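Local coordinates for putative uncharacterized protein PH0594 (Pyrococcus horikoshii, PDB 4HXF) that probably cleaves peptides as a serine protease of the prolyl oligopeptidase family, working as a hexamer that selects its substrates through multimerization, at residues A[352-357]-A[409-414]; A[366-371]-A[402-407]; A[443-448]-A[479-484]. All coordinates share one frame; numbering follows the deposited sequence. Where two conformers were deposited one is given.

Interaction 1 (A[352-357]-A[409-414])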
loop_
_atom_site.group_PDB
_atom_site.type_symbol
_atom_site.label_atom_id
_atom_site.label_comp_id
_atom_site.label_asym_id
_atom_site.label_seq_id
_atom_site.Cartn_x
_atom_site.Cartn_y
_atom_site.Cartn_z
ATOM N N ARG A 352 -11.916 -21.195 51.539
ATOM C CA ARG A 352 -12.559 -21.811 52.711
ATOM C C ARG A 352 -13.938 -21.193 52.924
ATOM O O ARG A 352 -14.020 -19.956 53.172
ATOM C CB ARG A 352 -11.708 -21.611 53.959
ATOM C CG ARG A 352 -12.439 -22.130 55.228
ATOM C CD ARG A 352 -11.578 -22.342 56.427
ATOM N NE ARG A 352 -10.762 -23.551 56.289
ATOM C CZ ARG A 352 -9.901 -23.983 57.218
ATOM N NH1 ARG A 352 -9.724 -23.321 58.371
ATOM N NH2 ARG A 352 -9.172 -25.049 56.975
ATOM N N HIS A 353 -15.003 -22.017 52.910
ATOM C CA HIS A 353 -16.340 -21.566 53.101
ATOM C C HIS A 353 -16.566 -21.350 54.607
ATOM O O HIS A 353 -16.064 -22.143 55.447
ATOM C CB HIS A 353 -17.302 -22.617 52.570
ATOM C CG HIS A 353 -18.728 -22.357 52.891
ATOM N ND1 HIS A 353 -19.420 -23.119 53.774
ATOM C CD2 HIS A 353 -19.557 -21.348 52.502
ATOM C CE1 HIS A 353 -20.684 -22.599 53.900
ATOM N NE2 HIS A 353 -20.776 -21.539 53.086
ATOM N N PHE A 354 -17.323 -20.335 54.950
ATOM C CA PHE A 354 -17.811 -20.114 56.331
ATOM C C PHE A 354 -19.196 -19.551 56.329
ATOM O O PHE A 354 -19.616 -18.874 55.408
ATOM C CB PHE A 354 -16.908 -19.210 57.183
ATOM C CG PHE A 354 -16.811 -17.776 56.719
ATOM C CD1 PHE A 354 -17.475 -16.709 57.411
ATOM C CD2 PHE A 354 -15.974 -17.396 55.632
ATOM C CE1 PHE A 354 -17.386 -15.377 56.965
ATOM C CE2 PHE A 354 -15.877 -16.059 55.249
ATOM C CZ PHE A 354 -16.565 -15.026 55.920
ATOM N N ARG A 355 -19.963 -19.916 57.356
ATOM C CA ARG A 355 -21.247 -19.293 57.547
ATOM C C ARG A 355 -21.162 -18.176 58.572
ATOM O O ARG A 355 -20.299 -18.197 59.508
ATOM C CB ARG A 355 -22.190 -20.392 58.103
ATOM C CG ARG A 355 -22.463 -21.496 57.132
ATOM C CD ARG A 355 -23.328 -21.083 56.007
ATOM N NE ARG A 355 -24.713 -21.007 56.396
ATOM C CZ ARG A 355 -25.729 -20.628 55.619
ATOM N NH1 ARG A 355 -25.548 -20.182 54.390
ATOM N NH2 ARG A 355 -26.975 -20.689 56.093
ATOM N N PHE A 356 -22.054 -17.221 58.474
ATOM C CA PHE A 356 -22.102 -16.144 59.457
ATOM C C PHE A 356 -23.515 -15.607 59.578
ATOM O O PHE A 356 -24.296 -15.674 58.614
ATOM C CB PHE A 356 -21.074 -15.041 59.077
ATOM C CG PHE A 356 -21.369 -14.270 57.798
ATOM C CD1 PHE A 356 -20.930 -14.738 56.535
ATOM C CD2 PHE A 356 -22.043 -13.065 57.846
ATOM C CE1 PHE A 356 -21.238 -14.005 55.399
ATOM C CE2 PHE A 356 -22.288 -12.303 56.698
ATOM C CZ PHE A 356 -21.872 -12.793 55.492
ATOM N N LYS A 357 -23.788 -14.977 60.703
ATOM C CA LYS A 357 -25.091 -14.379 60.913
ATOM C C LYS A 357 -25.034 -12.892 60.563
ATOM O O LYS A 357 -24.098 -12.191 60.862
ATOM C CB LYS A 357 -25.552 -14.612 62.343
ATOM C CG LYS A 357 -25.783 -16.092 62.680
ATOM C CD LYS A 357 -25.872 -16.291 64.168
ATOM C CE LYS A 357 -25.967 -17.776 64.498
ATOM N NZ LYS A 357 -25.384 -18.534 63.349
ATOM N N TYR A 409 -4.879 -11.899 52.223
ATOM C CA TYR A 409 -6.171 -12.548 52.449
ATOM C C TYR A 409 -7.157 -12.005 51.427
ATOM O O TYR A 409 -7.171 -10.814 51.127
ATOM C CB TYR A 409 -6.739 -12.245 53.832
ATOM C CG TYR A 409 -6.195 -13.131 54.949
ATOM C CD1 TYR A 409 -5.107 -12.704 55.704
ATOM C CD2 TYR A 409 -6.793 -14.354 55.252
ATOM C CE1 TYR A 409 -4.667 -13.446 56.803
ATOM C CE2 TYR A 409 -6.345 -15.113 56.311
ATOM C CZ TYR A 409 -5.277 -14.643 57.078
ATOM O OH TYR A 409 -4.908 -15.482 58.153
ATOM N N ILE A 410 -8.047 -12.861 50.986
ATOM C CA ILE A 410 -9.155 -12.507 50.097
ATOM C C ILE A 410 -10.433 -12.943 50.846
ATOM O O ILE A 410 -10.510 -14.079 51.384
ATOM C CB ILE A 410 -9.079 -13.336 48.798
ATOM C CG1 ILE A 410 -7.658 -13.294 48.180
ATOM C CG2 ILE A 410 -10.152 -12.943 47.804
ATOM C CD1 ILE A 410 -7.152 -11.874 47.817
ATOM N N VAL A 411 -11.379 -12.011 50.921
ATOM C CA VAL A 411 -12.645 -12.322 51.605
ATOM C C VAL A 411 -13.796 -11.848 50.754
ATOM O O VAL A 411 -13.781 -10.787 50.175
ATOM C CB VAL A 411 -12.712 -11.775 53.040
ATOM C CG1 VAL A 411 -12.630 -10.330 53.161
ATOM C CG2 VAL A 411 -14.024 -12.285 53.762
ATOM N N TYR A 412 -14.845 -12.636 50.703
ATOM C CA TYR A 412 -15.996 -12.305 49.852
ATOM C C TYR A 412 -17.274 -13.097 50.301
ATOM O O TYR A 412 -17.164 -14.229 50.816
ATOM C CB TYR A 412 -15.676 -12.599 48.398
ATOM C CG TYR A 412 -15.263 -14.017 47.982
ATOM C CD1 TYR A 412 -13.944 -14.431 47.973
ATOM C CD2 TYR A 412 -16.204 -14.934 47.624
ATOM C CE1 TYR A 412 -13.645 -15.712 47.611
ATOM C CE2 TYR A 412 -15.851 -16.239 47.186
ATOM C CZ TYR A 412 -14.532 -16.560 47.176
ATOM O OH TYR A 412 -14.266 -17.861 46.754
ATOM N N VAL A 413 -18.435 -12.433 50.198
ATOM C CA VAL A 413 -19.672 -13.077 50.664
ATOM C C VAL A 413 -20.748 -12.927 49.618
ATOM O O VAL A 413 -20.639 -12.141 48.676
ATOM C CB VAL A 413 -20.166 -12.469 52.038
ATOM C CG1 VAL A 413 -18.930 -12.434 53.035
ATOM C CG2 VAL A 413 -20.830 -11.014 51.861
ATOM N N ASN A 414 -21.873 -13.644 49.868
ATOM C CA ASN A 414 -23.092 -13.414 49.065
ATOM C C ASN A 414 -24.129 -12.690 49.946
ATOM O O ASN A 414 -24.877 -13.329 50.724
ATOM C CB ASN A 414 -23.635 -14.741 48.548
ATOM C CG ASN A 414 -22.916 -15.238 47.307
ATOM O OD1 ASN A 414 -22.471 -14.417 46.488
ATOM N ND2 ASN A 414 -22.838 -16.597 47.100
#
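Phe-356 and Val-413 meet across one intervening strand of the alpha/beta-hydrolase sheet. Strands 352-358 and 409-413 both flank strand 361-368 and run in the same sense, splayed by the twist of the sheet, so the contact is made over that middle strand by side chains alone; Phe-354 CA and Val-413 CA stand 9.2 Å apart. The two phenylalanines are alternate residues and adopt the same first torsion, with CG set between the backbone N and the carbonyl carbon (chi1 66° in Phe-354, 67° in Phe-356). Their rings are used differently, however. Phe-356 crosses Val-413 at about a right angle, and its CE1 and CZ both lie against the CB-CG1 bond, CE1 coming to 3.7 Å from Val-413 CG1 and 3.8 Å from Val-413 CB. That methyl sits beside the valine's own backbone N, anti to its carbonyl carbon. Phe-354 is slacker: Val-411 comes up to the edge of its ring, near the ring plane. Helix 436-451 covers this apolar patch, with Glu-447 touching the Phe-354 ring and the CB of Phe-356 and Phe-448 and Leu-451 lying on Phe-354, while Val-411 also packs on Val-380 and Val-382 of strand 378-384. A serine in place of Phe-356 would probably open a gap between Val-413 and the Gly-444 backbone, leaving the Val-413 branch without its aromatic neighbour. At the looser end, Phe-354 CZ lies 4.3 Å from Val-411 CG2.

Interaction 2 (A[366-371]-A[402-407])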
loop_
_atom_site.group_PDB
_atom_site.type_symbol
_atom_site.label_atom_id
_atom_site.label_comp_id
_atom_site.label_asym_id
_atom_site.label_seq_id
_atom_site.Cartn_x
_atom_site.Cartn_y
_atom_site.Cartn_z
ATOM N N TRP A 366 -16.731 -16.754 51.969
ATOM C CA TRP A 366 -15.477 -17.468 51.714
ATOM C C TRP A 366 -14.230 -16.619 51.953
ATOM O O TRP A 366 -14.291 -15.395 51.829
ATOM C CB TRP A 366 -15.373 -18.004 50.266
ATOM C CG TRP A 366 -16.470 -18.967 49.848
ATOM C CD1 TRP A 366 -16.400 -20.326 49.806
ATOM C CD2 TRP A 366 -17.831 -18.645 49.424
ATOM N NE1 TRP A 366 -17.617 -20.902 49.457
ATOM C CE2 TRP A 366 -18.503 -19.919 49.178
ATOM C CE3 TRP A 366 -18.555 -17.466 49.265
ATOM C CZ2 TRP A 366 -19.783 -19.976 48.784
ATOM C CZ3 TRP A 366 -19.896 -17.552 48.848
ATOM C CH2 TRP A 366 -20.462 -18.747 48.598
ATOM N N TYR A 367 -13.120 -17.298 52.266
ATOM C CA TYR A 367 -11.862 -16.580 52.250
ATOM C C TYR A 367 -10.724 -17.418 51.831
ATOM O O TYR A 367 -10.807 -18.640 51.849
ATOM C CB TYR A 367 -11.603 -16.015 53.649
ATOM C CG TYR A 367 -11.236 -16.989 54.711
ATOM C CD1 TYR A 367 -12.236 -17.514 55.569
ATOM C CD2 TYR A 367 -9.924 -17.313 54.997
ATOM C CE1 TYR A 367 -11.928 -18.363 56.570
ATOM C CE2 TYR A 367 -9.654 -18.162 56.052
ATOM C CZ TYR A 367 -10.661 -18.654 56.833
ATOM O OH TYR A 367 -10.330 -19.461 57.925
ATOM N N ILE A 368 -9.688 -16.739 51.336
ATOM C CA ILE A 368 -8.437 -17.385 50.973
ATOM C C ILE A 368 -7.351 -16.828 51.845
ATOM O O ILE A 368 -7.206 -15.627 52.011
ATOM C CB ILE A 368 -8.048 -17.141 49.502
ATOM C CG1 ILE A 368 -9.057 -17.765 48.525
ATOM C CG2 ILE A 368 -6.629 -17.619 49.232
ATOM C CD1 ILE A 368 -9.027 -17.219 47.106
ATOM N N LYS A 369 -6.580 -17.740 52.415
ATOM C CA LYS A 369 -5.441 -17.403 53.312
ATOM C C LYS A 369 -4.112 -17.559 52.523
ATOM O O LYS A 369 -3.885 -18.581 51.829
ATOM C CB LYS A 369 -5.426 -18.286 54.554
ATOM C CG LYS A 369 -4.281 -17.913 55.471
ATOM C CD LYS A 369 -4.251 -18.910 56.622
ATOM C CE LYS A 369 -3.303 -18.497 57.740
ATOM N NZ LYS A 369 -3.234 -19.411 58.978
ATOM N N PRO A 370 -3.310 -16.460 52.469
ATOM C CA PRO A 370 -2.036 -16.510 51.764
ATOM C C PRO A 370 -0.997 -17.267 52.572
ATOM O O PRO A 370 -1.228 -17.629 53.731
ATOM C CB PRO A 370 -1.674 -15.021 51.671
ATOM C CG PRO A 370 -2.149 -14.488 52.959
ATOM C CD PRO A 370 -3.494 -15.151 53.130
ATOM N N GLU A 371 0.101 -17.569 51.916
ATOM C CA GLU A 371 1.283 -18.240 52.542
ATOM C C GLU A 371 1.822 -17.157 53.436
ATOM O O GLU A 371 2.057 -15.962 53.046
ATOM C CB GLU A 371 2.267 -18.765 51.454
ATOM N N LEU A 402 -4.443 -14.260 41.996
ATOM C CA LEU A 402 -3.294 -13.397 41.844
ATOM C C LEU A 402 -2.963 -12.661 43.153
ATOM O O LEU A 402 -1.805 -12.731 43.607
ATOM C CB LEU A 402 -3.613 -12.314 40.815
ATOM C CG LEU A 402 -2.555 -11.223 40.563
ATOM C CD1 LEU A 402 -1.159 -11.676 40.157
ATOM C CD2 LEU A 402 -3.177 -10.147 39.611
ATOM N N MET A 403 -3.960 -12.054 43.796
ATOM C CA MET A 403 -3.674 -11.346 45.042
ATOM C C MET A 403 -3.315 -12.218 46.223
ATOM O O MET A 403 -2.491 -11.907 47.078
ATOM C CB MET A 403 -4.693 -10.265 45.327
ATOM C CG MET A 403 -4.921 -9.272 44.230
ATOM S SD MET A 403 -3.461 -8.396 43.687
ATOM C CE MET A 403 -3.185 -7.225 45.051
ATOM N N ALA A 404 -3.938 -13.429 46.246
ATOM C CA ALA A 404 -3.538 -14.384 47.244
ATOM C C ALA A 404 -2.056 -14.734 47.142
ATOM O O ALA A 404 -1.338 -14.846 48.147
ATOM C CB ALA A 404 -4.374 -15.688 47.140
ATOM N N SER A 405 -1.618 -14.909 45.892
ATOM C CA SER A 405 -0.237 -15.235 45.607
ATOM C C SER A 405 0.733 -14.097 46.050
ATOM O O SER A 405 1.890 -14.375 46.280
ATOM C CB SER A 405 0.001 -15.584 44.160
ATOM O OG SER A 405 0.115 -14.428 43.370
ATOM N N LYS A 406 0.243 -12.878 46.104
ATOM C CA LYS A 406 1.015 -11.724 46.534
ATOM C C LYS A 406 0.879 -11.410 48.034
ATOM O O LYS A 406 1.329 -10.352 48.480
ATOM C CB LYS A 406 0.644 -10.494 45.708
ATOM C CG LYS A 406 0.931 -10.744 44.252
ATOM C CD LYS A 406 0.413 -9.656 43.467
ATOM C CE LYS A 406 1.286 -8.381 43.644
ATOM N NZ LYS A 406 2.715 -8.602 43.194
ATOM N N GLY A 407 0.298 -12.309 48.816
ATOM C CA GLY A 407 0.408 -12.227 50.270
ATOM C C GLY A 407 -0.835 -11.579 50.901
ATOM O O GLY A 407 -0.780 -11.154 52.067
HETATM O O HOH W 1 0.729 -16.274 49.356
#
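Ile-368 meets Ala-404 through the shorter of its two branches: with chi1 at -64°, CG2 lies opposite the backbone N across the CA-CB bond and is carried out to the helix, where it touches Ala-404 CB at 3.6 Å. The longer branch, CG1 and CD1, leaves beside the backbone N instead. Two residues on, the ring of Pro-370 leans on the turn that ends helix 398-405. Its CB lies 3.5 Å from Ala-404 O and 3.6 Å from Gly-407 C, and its CG rests near the Gly-407 carbonyl. Ala-404 O is well occupied. It accepts from Gly-407 N at 3.1 Å and from a water at 2.8 Å, and that water in turn accepts from Glu-371 N at 2.9 Å, tying the chain beyond the strand to the helix end. Gly-407 has a phi of 99°, where a side chain would collide with the preceding carbonyl oxygen. Inside the last turn, Ser-405 OG donates to Leu-402 O at 2.6 Å, a short bond arriving 17° out of the carbonyl plane. On another side of this helix, Leu-402 and Met-403 pack on helix 586-605. The helix end is a Schellman motif, closed by Gly-407 N to Ala-404 O and Tyr-408 N to Met-403 O, and it turns the chain into strand 409-413, completing the beta-alpha-beta crossover from strand 378-384 that belongs to the alpha/beta-hydrolase fold.

Interaction 3 (A[443-448]-A[479-484])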
loop_
_atom_site.group_PDB
_atom_site.type_symbol
_atom_site.label_atom_id
_atom_site.label_comp_id
_atom_site.label_asym_id
_atom_site.label_seq_id
_atom_site.Cartn_x
_atom_site.Cartn_y
_atom_site.Cartn_z
ATOM N N ASN A 443 -20.699 -7.713 58.394
ATOM C CA ASN A 443 -20.819 -8.829 59.331
ATOM C C ASN A 443 -19.979 -10.049 58.885
ATOM O O ASN A 443 -19.439 -10.759 59.728
ATOM C CB ASN A 443 -22.320 -9.206 59.496
ATOM C CG ASN A 443 -23.049 -8.185 60.394
ATOM O OD1 ASN A 443 -22.438 -7.642 61.321
ATOM N ND2 ASN A 443 -24.327 -7.919 60.148
ATOM N N GLY A 444 -19.870 -10.244 57.568
ATOM C CA GLY A 444 -19.022 -11.278 57.038
ATOM C C GLY A 444 -17.574 -11.054 57.321
ATOM O O GLY A 444 -16.834 -11.947 57.714
ATOM N N ILE A 445 -17.183 -9.820 57.146
ATOM C CA ILE A 445 -15.792 -9.432 57.441
ATOM C C ILE A 445 -15.510 -9.637 58.905
ATOM O O ILE A 445 -14.475 -10.152 59.274
ATOM C CB ILE A 445 -15.542 -7.942 57.079
ATOM C CG1 ILE A 445 -15.671 -7.707 55.639
ATOM C CG2 ILE A 445 -14.145 -7.466 57.616
ATOM C CD1 ILE A 445 -15.727 -6.228 55.275
ATOM N N GLU A 446 -16.421 -9.288 59.810
ATOM C CA GLU A 446 -16.256 -9.406 61.235
ATOM C C GLU A 446 -16.097 -10.856 61.630
ATOM O O GLU A 446 -15.165 -11.181 62.401
ATOM C CB GLU A 446 -17.415 -8.762 61.976
ATOM C CG GLU A 446 -17.261 -8.741 63.459
ATOM C CD GLU A 446 -18.553 -8.240 64.188
ATOM O OE1 GLU A 446 -18.421 -8.030 65.424
ATOM O OE2 GLU A 446 -19.660 -8.121 63.555
ATOM N N GLU A 447 -16.822 -11.739 60.984
ATOM C CA GLU A 447 -16.692 -13.143 61.314
ATOM C C GLU A 447 -15.379 -13.742 60.783
ATOM O O GLU A 447 -14.694 -14.482 61.501
ATOM C CB GLU A 447 -17.895 -13.945 60.824
ATOM C CG GLU A 447 -17.803 -15.475 61.036
ATOM C CD GLU A 447 -17.681 -15.969 62.487
ATOM O OE1 GLU A 447 -17.495 -17.181 62.642
ATOM O OE2 GLU A 447 -17.720 -15.126 63.446
ATOM N N PHE A 448 -15.023 -13.320 59.551
ATOM C CA PHE A 448 -13.769 -13.721 58.979
ATOM C C PHE A 448 -12.594 -13.321 59.893
ATOM O O PHE A 448 -11.659 -14.114 60.140
ATOM C CB PHE A 448 -13.612 -13.117 57.569
ATOM C CG PHE A 448 -12.170 -12.928 57.186
ATOM C CD1 PHE A 448 -11.443 -13.994 56.724
ATOM C CD2 PHE A 448 -11.573 -11.692 57.222
ATOM C CE1 PHE A 448 -10.090 -13.898 56.402
ATOM C CE2 PHE A 448 -10.223 -11.549 56.853
ATOM C CZ PHE A 448 -9.475 -12.674 56.475
ATOM N N SER A 479 -18.035 3.884 56.145
ATOM C CA SER A 479 -17.299 3.161 57.150
ATOM C C SER A 479 -15.893 3.710 57.180
ATOM O O SER A 479 -15.394 4.227 56.162
ATOM C CB SER A 479 -17.220 1.723 56.725
ATOM O OG SER A 479 -16.428 0.837 57.523
ATOM N N ASP A 480 -15.281 3.598 58.321
ATOM C CA ASP A 480 -13.892 3.941 58.453
ATOM C C ASP A 480 -13.021 2.676 58.517
ATOM O O ASP A 480 -11.825 2.754 58.799
ATOM C CB ASP A 480 -13.665 4.829 59.715
ATOM C CG ASP A 480 -14.421 6.169 59.671
ATOM O OD1 ASP A 480 -14.535 6.785 58.594
ATOM O OD2 ASP A 480 -14.878 6.612 60.769
ATOM N N LEU A 481 -13.588 1.511 58.234
ATOM C CA LEU A 481 -12.827 0.300 58.310
ATOM C C LEU A 481 -11.737 0.157 57.257
ATOM O O LEU A 481 -10.712 -0.393 57.527
ATOM C CB LEU A 481 -13.808 -0.917 58.202
ATOM C CG LEU A 481 -13.241 -2.338 58.345
ATOM C CD1 LEU A 481 -12.524 -2.477 59.705
ATOM C CD2 LEU A 481 -14.424 -3.329 58.163
ATOM N N PHE A 482 -11.968 0.659 56.040
ATOM C CA PHE A 482 -11.137 0.363 54.885
ATOM C C PHE A 482 -10.025 1.359 54.646
ATOM O O PHE A 482 -10.187 2.563 54.858
ATOM C CB PHE A 482 -11.999 0.246 53.637
ATOM C CG PHE A 482 -13.113 -0.734 53.787
ATOM C CD1 PHE A 482 -14.374 -0.339 54.169
ATOM C CD2 PHE A 482 -12.872 -2.074 53.645
ATOM C CE1 PHE A 482 -15.395 -1.200 54.391
ATOM C CE2 PHE A 482 -13.903 -2.954 53.904
ATOM C CZ PHE A 482 -15.147 -2.556 54.271
ATOM N N LYS A 483 -8.865 0.822 54.263
ATOM C CA LYS A 483 -7.637 1.633 54.109
ATOM C C LYS A 483 -7.413 2.081 52.636
ATOM O O LYS A 483 -6.608 2.948 52.373
ATOM C CB LYS A 483 -6.475 0.857 54.606
ATOM C CG LYS A 483 -6.518 0.696 56.136
ATOM C CD LYS A 483 -6.658 2.021 56.899
ATOM C CE LYS A 483 -6.407 1.796 58.406
ATOM N NZ LYS A 483 -7.499 0.911 58.962
ATOM N N ALA A 484 -8.074 1.414 51.710
ATOM C CA ALA A 484 -7.970 1.607 50.254
ATOM C C ALA A 484 -9.139 0.994 49.580
ATOM O O ALA A 484 -9.658 -0.009 50.026
ATOM C CB ALA A 484 -6.679 0.939 49.733
#
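Ile-445 reaches out from helix 436-451 and splits its two branches between Leu-481 and Phe-482, in the loop that leads from helix 467-478 to strand 484-488 of the alpha/beta-hydrolase domain. The two neighbours are met in different ways. Leu-481 and Ile-445 point at each other tip to tip, the methyl Leu-481 CD2 lying 4.2 Å from Ile-445 CG2. Phe-482 is crossed obliquely: Ile-445 CD1 arrives at the edge of the aromatic ring, near its plane, 3.9 Å from Phe-482 CZ and 4.0 Å from Phe-482 CE2. An extended side chain makes this division possible. With chi2 of Ile-445 at 168°, CD1 stands anti to CA, so the longer branch stretches away from the helix and gains the ring, while CG2, set opposite the backbone N, serves the leucine. The loop residues also pack on each other, since Leu-481 CB stands 4.1 Å above one face of the Phe-482 ring, displaced toward its rim. The same ring touches Ala-475 and Leu-476 of helix 467-478 and Ile-460 and Ile-462 of strand 460-465. It therefore fills the angle between two helices and the sheet, and Ile-445 closes the arrangement from the other helix while resting on Val-382 of strand 378-384. All contacts across the two segments are apolar, and Leu-481 lies at the margin, less deeply buried than its two partners. The start of the loop has its own polar fixing: Ser-479, the first residue to leave the helix, makes an ST turn in which Leu-481 N donates to Ser-479 OG at 3.0 Å with an N-H...O angle of 163°.

All three contacts belong to the alpha/beta-hydrolase domain and lie away from the inhibitor pocket and the magnesium sites. Interactions 1 and 2 have centres 13 Å apart and share the antiparallel end of the eight-stranded sheet: strand 361-368 of interaction 2 runs between the two strands of interaction 1, and Ile-410 O lies 2.8 Å from Ile-368 N, probably hydrogen-bonded. Along the chain, interaction 2 is nested within the loop closed by interaction 1, and interaction 3 follows both. Its centre is 12 Å from interaction 1 and 17 Å from interaction 2; helix 436-451 joins them, with Phe-448 packing on Tyr-409 and Tyr-367. Interaction 3 itself joins that helix to the loop entering strand 484-488.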